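Local atomic coordinates of A rubisco-like protein (Burkholderia fungorum, PDB entry 3NWR), a protein that belongs to the rubisco-like proteins, relatives of the ribulose bisphosphate carboxylase large chain, and is probably an enzyme of the lyase class. Residues Val172-Ser175 and Ala176-Ala180; Ala214-Ser217 and Glu218-Tyr222; Pro342-Ala345 and Gly346-Asp349. All blocks are in the same frame, centred on the assembly; numbering follows the deposited sequence. Where two conformers were deposited one is given.

All three contacts are local and lie in the catalytic domain, which is of the TIM-barrel type. They follow one another along the chain. Contact 1 caps the start of helix 176-189, after strand 163-165. Contact 2 lies within helix 208-226, the next helix. Contacts 1 and 2 touch: their centres are about 14 Å apart, and T179 and A180 pack on V215 and A214. Contact 3 is a turn between helix 329-340 and strand 352-355. Its centre is about 41 Å from that of contact 1 and about 37 Å from that of contact 2. Contacts 1 and 2 thus sit on neighbouring outer helices that pack on each other, whereas contact 3 shapes a distant connecting loop.

Contact 1 of 3, residues Val172-Ser175 and Ala176-Ala180; sequences VGLS and AAETA
The hydroxyl OG of S175 lies between its own backbone N and carbonyl carbon (chi1 70°), which turns it toward E178 in the first turn of helix 176-189. E178 sets CG beside its backbone N (chi1 -72°) and then runs extended, so its carboxylate reaches back to the start of the helix. The result is a capping box, with S175 as N-cap. E178 N donates to S175 OG at 3.0 Å. In return, S175 N donates to E178 OE1 at 2.9 Å, and this bond is nearly straight. OE1 is met on its anti side, somewhat out of the carboxylate plane.

The carbonyl of S175 has two donors, both from T179. T179 N reaches S175 O at 2.9 Å in the first bond of the helix. T179 OG1 reaches S175 O at 2.8 Å from the opposite face of the carbonyl plane. The same hydroxyl lies against L174, with T179 OG1 3.5 Å from L174 CB. L174 CD2 lies 3.8 Å from E178 OE1, so the leucine borders both polar groups.

Around the cap, T179 also packs on V215 of helix 208-226. R56 of the second subunit makes a weak, long ion pair with E178 OE1 and a weak hydrogen bond to G173 O. The box supplies an acceptor for the N-H of E178 at the helix start. A carboxylate there would probably also interact favourably with the positive end of the helix dipole.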
loop_
_atom_site.group_PDB
_atom_site.type_symbol
_atom_site.label_atom_id
_atom_site.label_comp_id
_atom_site.label_asym_id
_atom_site.label_seq_id
_atom_site.Cartn_x
_atom_site.Cartn_y
_atom_site.Cartn_z
ATOM N N VAL A 172 1.869 22.671 -4.980
ATOM C CA VAL A 172 2.820 22.920 -3.909
ATOM C C VAL A 172 3.735 24.048 -4.378
ATOM O O VAL A 172 3.966 24.201 -5.576
ATOM C CB VAL A 172 3.622 21.629 -3.553
ATOM C CG1 VAL A 172 4.515 21.163 -4.730
ATOM C CG2 VAL A 172 4.433 21.834 -2.285
ATOM N N GLY A 173 4.225 24.860 -3.450
ATOM C CA GLY A 173 5.150 25.923 -3.817
ATOM C C GLY A 173 4.756 27.307 -3.339
ATOM O O GLY A 173 5.615 28.178 -3.184
ATOM N N LEU A 174 3.461 27.534 -3.134
ATOM C CA LEU A 174 3.011 28.781 -2.524
ATOM C C LEU A 174 3.493 28.889 -1.090
ATOM O O LEU A 174 3.640 27.889 -0.386
ATOM C CB LEU A 174 1.486 28.888 -2.532
ATOM C CG LEU A 174 0.754 28.923 -3.875
ATOM C CD1 LEU A 174 -0.744 28.998 -3.635
ATOM C CD2 LEU A 174 1.219 30.096 -4.731
ATOM N N SER A 175 3.728 30.117 -0.642
ATOM C CA SER A 175 4.011 30.346 0.768
ATOM C C SER A 175 2.723 30.210 1.578
ATOM O O SER A 175 1.627 30.132 1.012
ATOM C CB SER A 175 4.575 31.753 0.961
ATOM O OG SER A 175 3.564 32.716 0.732
ATOM N N ALA A 176 2.844 30.208 2.903
ATOM C CA ALA A 176 1.661 30.148 3.748
ATOM C C ALA A 176 0.762 31.349 3.484
ATOM O O ALA A 176 -0.448 31.205 3.361
ATOM C CB ALA A 176 2.040 30.064 5.225
ATOM N N ALA A 177 1.360 32.535 3.385
ATOM C CA ALA A 177 0.597 33.750 3.119
ATOM C C ALA A 177 -0.087 33.698 1.761
ATOM O O ALA A 177 -1.247 34.088 1.629
ATOM C CB ALA A 177 1.505 34.987 3.214
ATOM N N GLU A 178 0.633 33.224 0.750
ATOM C CA GLU A 178 0.063 33.130 -0.590
ATOM C C GLU A 178 -1.097 32.134 -0.615
ATOM O O GLU A 178 -2.109 32.357 -1.279
ATOM C CB GLU A 178 1.134 32.745 -1.610
ATOM C CG GLU A 178 2.134 33.862 -1.912
ATOM C CD GLU A 178 3.311 33.388 -2.744
ATOM O OE1 GLU A 178 3.664 32.194 -2.662
ATOM O OE2 GLU A 178 3.897 34.216 -3.473
ATOM N N THR A 179 -0.950 31.042 0.129
ATOM C CA THR A 179 -2.004 30.034 0.186
ATOM C C THR A 179 -3.255 30.618 0.831
ATOM O O THR A 179 -4.373 30.445 0.336
ATOM C CB THR A 179 -1.550 28.812 0.990
ATOM O OG1 THR A 179 -0.357 28.278 0.404
ATOM C CG2 THR A 179 -2.635 27.721 0.989
ATOM N N ALA A 180 -3.058 31.320 1.943
ATOM C CA ALA A 180 -4.160 31.961 2.646
ATOM C C ALA A 180 -4.897 32.980 1.772
ATOM O O ALA A 180 -6.118 33.023 1.770
ATOM C CB ALA A 180 -3.652 32.622 3.927
#

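Contact 2 of 3, residues Ala214-Ser217 and Glu218-Tyr222; sequences AVMS and EVRRY
R220 folds back over M216 and S217, one turn earlier on helix 208-226. This is an outer helix of the TIM-barrel domain. The arginine starts beside the M216 carbonyl: R220 CB is 3.3 Å from M216 O, and R220 CG comes to 3.1 Å from the same oxygen. R220 CD and NE follow, farther from that oxygen. A bend at chi3 (-54°) then brings the guanidinium back along the helix instead of letting it run straight out. One face of the flat group covers M216 O and S217 CA, both offset toward its rim. At the tip the two nitrogens part. R220 NH1 sits 3.4 Å from M216 CB, whereas R220 NH2 sits 3.5 Å from S217 CA. NH1 also forms a salt bridge with E253, which helps fix the rotation of the group. The backbone beneath is ordinary helix, and R220 N donates to M216 O at 2.8 Å.

Another side of the helix is apolar. The M216 chain curls round and takes its methyl CE to V219, with M216 CE 4.0 Å from V219 CG1. M216 and V215 both touch F234 of strand 233-235, so this side faces the barrel sheet. E218 turns to yet another side. It folds over at its second torsion, and its OE1 makes a weak, long ion pair with R184 of helix 176-189. V219 uses its two methyls separately: CG1 takes the methionine, and V219 CG2 packs on the other valine, 4.0 Å from V215 CG1 and 3.2 Å from V215 O.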
loop_
_atom_site.group_PDB
_atom_site.type_symbol
_atom_site.label_atom_id
_atom_site.label_comp_id
_atom_site.label_asym_id
_atom_site.label_seq_id
_atom_site.Cartn_x
_atom_site.Cartn_y
_atom_site.Cartn_z
ATOM N N ALA A 214 -2.449 30.494 8.942
ATOM C CA ALA A 214 -2.754 31.570 7.997
ATOM C C ALA A 214 -4.070 31.329 7.276
ATOM O O ALA A 214 -4.902 32.225 7.163
ATOM C CB ALA A 214 -1.632 31.743 6.989
ATOM N N VAL A 215 -4.257 30.111 6.785
ATOM C CA VAL A 215 -5.482 29.781 6.067
ATOM C C VAL A 215 -6.730 29.890 6.942
ATOM O O VAL A 215 -7.745 30.448 6.519
ATOM C CB VAL A 215 -5.398 28.374 5.425
ATOM C CG1 VAL A 215 -6.755 27.930 4.909
ATOM C CG2 VAL A 215 -4.367 28.366 4.302
ATOM N N MET A 216 -6.669 29.361 8.159
ATOM C CA MET A 216 -7.849 29.396 9.014
ATOM C C MET A 216 -8.227 30.821 9.417
ATOM O O MET A 216 -9.400 31.114 9.626
ATOM C CB MET A 216 -7.694 28.498 10.244
ATOM C CG MET A 216 -7.831 26.998 9.944
ATOM S SD MET A 216 -9.300 26.592 8.971
ATOM C CE MET A 216 -10.579 27.339 9.996
ATOM N N SER A 217 -7.238 31.703 9.521
ATOM C CA SER A 217 -7.547 33.107 9.785
ATOM C C SER A 217 -8.494 33.660 8.729
ATOM O O SER A 217 -9.487 34.315 9.052
ATOM C CB SER A 217 -6.279 33.953 9.832
ATOM O OG SER A 217 -6.609 35.296 10.139
ATOM N N GLU A 218 -8.179 33.392 7.465
ATOM C CA GLU A 218 -9.021 33.825 6.360
ATOM C C GLU A 218 -10.371 33.122 6.361
ATOM O O GLU A 218 -11.400 33.750 6.142
ATOM C CB GLU A 218 -8.310 33.616 5.019
ATOM C CG GLU A 218 -7.103 34.520 4.817
ATOM C CD GLU A 218 -7.491 35.961 4.529
ATOM O OE1 GLU A 218 -8.699 36.253 4.400
ATOM O OE2 GLU A 218 -6.576 36.799 4.427
ATOM N N VAL A 219 -10.372 31.820 6.620
ATOM C CA VAL A 219 -11.604 31.048 6.593
ATOM C C VAL A 219 -12.568 31.505 7.687
ATOM O O VAL A 219 -13.764 31.651 7.445
ATOM C CB VAL A 219 -11.308 29.538 6.696
ATOM C CG1 VAL A 219 -12.589 28.734 6.800
ATOM C CG2 VAL A 219 -10.488 29.096 5.488
ATOM N N ARG A 220 -12.037 31.740 8.885
ATOM C CA ARG A 220 -12.848 32.222 10.006
ATOM C C ARG A 220 -13.439 33.593 9.693
ATOM O O ARG A 220 -14.629 33.834 9.903
ATOM C CB ARG A 220 -12.020 32.277 11.301
ATOM C CG ARG A 220 -11.592 30.902 11.850
ATOM C CD ARG A 220 -10.926 30.982 13.245
ATOM N NE ARG A 220 -9.801 31.917 13.292
ATOM C CZ ARG A 220 -8.513 31.578 13.228
ATOM N NH1 ARG A 220 -8.144 30.306 13.130
ATOM N NH2 ARG A 220 -7.579 32.522 13.283
ATOM N N ARG A 221 -12.612 34.488 9.172
ATOM C CA ARG A 221 -13.091 35.819 8.829
ATOM C C ARG A 221 -14.126 35.757 7.708
ATOM O O ARG A 221 -15.094 36.518 7.702
ATOM C CB ARG A 221 -11.944 36.737 8.428
ATOM C CG ARG A 221 -12.437 38.146 8.167
ATOM C CD ARG A 221 -11.379 39.066 7.593
ATOM N NE ARG A 221 -11.999 40.161 6.849
ATOM C CZ ARG A 221 -11.321 41.115 6.224
ATOM N NH1 ARG A 221 -9.996 41.115 6.260
ATOM N NH2 ARG A 221 -11.965 42.063 5.565
ATOM N N TYR A 222 -13.934 34.849 6.756
ATOM C CA TYR A 222 -14.910 34.709 5.688
ATOM C C TYR A 222 -16.263 34.245 6.236
ATOM O O TYR A 222 -17.302 34.744 5.815
ATOM C CB TYR A 222 -14.425 33.770 4.573
ATOM C CG TYR A 222 -15.499 33.512 3.542
ATOM C CD1 TYR A 222 -15.827 34.473 2.589
ATOM C CD2 TYR A 222 -16.209 32.316 3.539
ATOM C CE1 TYR A 222 -16.816 34.239 1.657
ATOM C CE2 TYR A 222 -17.198 32.076 2.613
ATOM C CZ TYR A 222 -17.498 33.037 1.670
ATOM O OH TYR A 222 -18.491 32.803 0.744
#

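Contact 3 of 3, residues Pro342-Ala345 and Gly346-Asp349; sequences PLAA and GCDD
D349 OD1 is gripped by two donors, one from the same loop and one from a helix beside it. L343 N donates to D349 OD1 at 3.0 Å, on the syn lone pair. The bond ties together the two ends of a loop that contains a type II beta turn from A344 to C347. The loop joins helix 329-340 to strand 352-355 of the TIM barrel. In such barrels this helix-to-strand side lies opposite the active-site end of the strands.

The aspartate is buried although much of the loop is exposed. With chi1 at 60°, D349 tucks CG over its own main chain, flanked by N and C, and the carboxylate swings across to P342 and L343. D349 OD1 is also 3.1 Å from P342 CA. D349 OD2 faces the leucine, 3.4 Å from L343 CB, and L343 CG is just as near, 3.4 Å from D349 OD2. The two side chains meet at about a right angle. R309 NH1 of helix 301-309 forms a salt bridge with OD1, and R139 NE of helix 136-139 forms one with OD2. With an arginine on each oxygen, the carboxylate is held in its rotation and would probably stay ionised.

At the other end of the loop, A344 and C347 both rest on A136 of helix 136-139. G346 stands at the third position of the turn, and its positive phi favours glycine there. The turn is closed by the backbone: C347 N donates to A344 O at 3.1 Å, with a C=O...donor angle of 141°.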
loop_
_atom_site.group_PDB
_atom_site.type_symbol
_atom_site.label_atom_id
_atom_site.label_comp_id
_atom_site.label_asym_id
_atom_site.label_seq_id
_atom_site.Cartn_x
_atom_site.Cartn_y
_atom_site.Cartn_z
ATOM N N PRO A 342 -24.100 0.529 2.696
ATOM C CA PRO A 342 -23.586 0.153 4.023
ATOM C C PRO A 342 -22.786 -1.140 3.947
ATOM O O PRO A 342 -23.102 -2.025 3.144
ATOM C CB PRO A 342 -24.857 -0.063 4.854
ATOM C CG PRO A 342 -25.895 0.773 4.162
ATOM C CD PRO A 342 -25.569 0.656 2.692
ATOM N N LEU A 343 -21.741 -1.248 4.761
ATOM C CA LEU A 343 -20.888 -2.431 4.704
ATOM C C LEU A 343 -21.647 -3.701 5.095
ATOM O O LEU A 343 -21.352 -4.787 4.598
ATOM C CB LEU A 343 -19.638 -2.254 5.583
ATOM C CG LEU A 343 -18.618 -1.188 5.152
ATOM C CD1 LEU A 343 -17.350 -1.262 6.001
ATOM C CD2 LEU A 343 -18.282 -1.328 3.669
ATOM N N ALA A 344 -22.617 -3.562 5.992
ATOM C CA ALA A 344 -23.429 -4.704 6.412
ATOM C C ALA A 344 -24.820 -4.230 6.797
ATOM O O ALA A 344 -25.028 -3.048 7.055
ATOM C CB ALA A 344 -22.773 -5.442 7.576
ATOM N N ALA A 345 -25.770 -5.158 6.828
ATOM C CA ALA A 345 -27.149 -4.812 7.152
ATOM C C ALA A 345 -27.250 -4.008 8.444
ATOM O O ALA A 345 -26.740 -4.415 9.484
ATOM C CB ALA A 345 -28.010 -6.068 7.240
ATOM N N GLY A 346 -27.902 -2.853 8.359
ATOM C CA GLY A 346 -28.184 -2.037 9.525
ATOM C C GLY A 346 -27.040 -1.231 10.124
ATOM O O GLY A 346 -27.188 -0.664 11.204
ATOM N N CYS A 347 -25.912 -1.178 9.421
ATOM C CA CYS A 347 -24.726 -0.484 9.927
ATOM C C CYS A 347 -24.805 1.036 9.789
ATOM O O CYS A 347 -24.238 1.770 10.605
ATOM C CB CYS A 347 -23.460 -1.009 9.242
ATOM S SG CYS A 347 -22.937 -2.630 9.825
ATOM N N ASP A 348 -25.502 1.500 8.759
ATOM C CA ASP A 348 -25.636 2.941 8.489
ATOM C C ASP A 348 -24.288 3.673 8.496
ATOM O O ASP A 348 -24.111 4.683 9.181
ATOM C CB ASP A 348 -26.587 3.589 9.501
ATOM C CG ASP A 348 -26.885 5.043 9.174
ATOM O OD1 ASP A 348 -27.020 5.368 7.974
ATOM O OD2 ASP A 348 -26.985 5.861 10.116
ATOM N N ASP A 349 -23.348 3.166 7.711
ATOM C CA ASP A 349 -21.976 3.639 7.748
ATOM C C ASP A 349 -21.480 4.133 6.380
ATOM O O ASP A 349 -20.290 4.041 6.065
ATOM C CB ASP A 349 -21.076 2.506 8.246
ATOM C CG ASP A 349 -21.139 1.276 7.351
ATOM O OD1 ASP A 349 -21.852 1.304 6.333
ATOM O OD2 ASP A 349 -20.471 0.271 7.664
#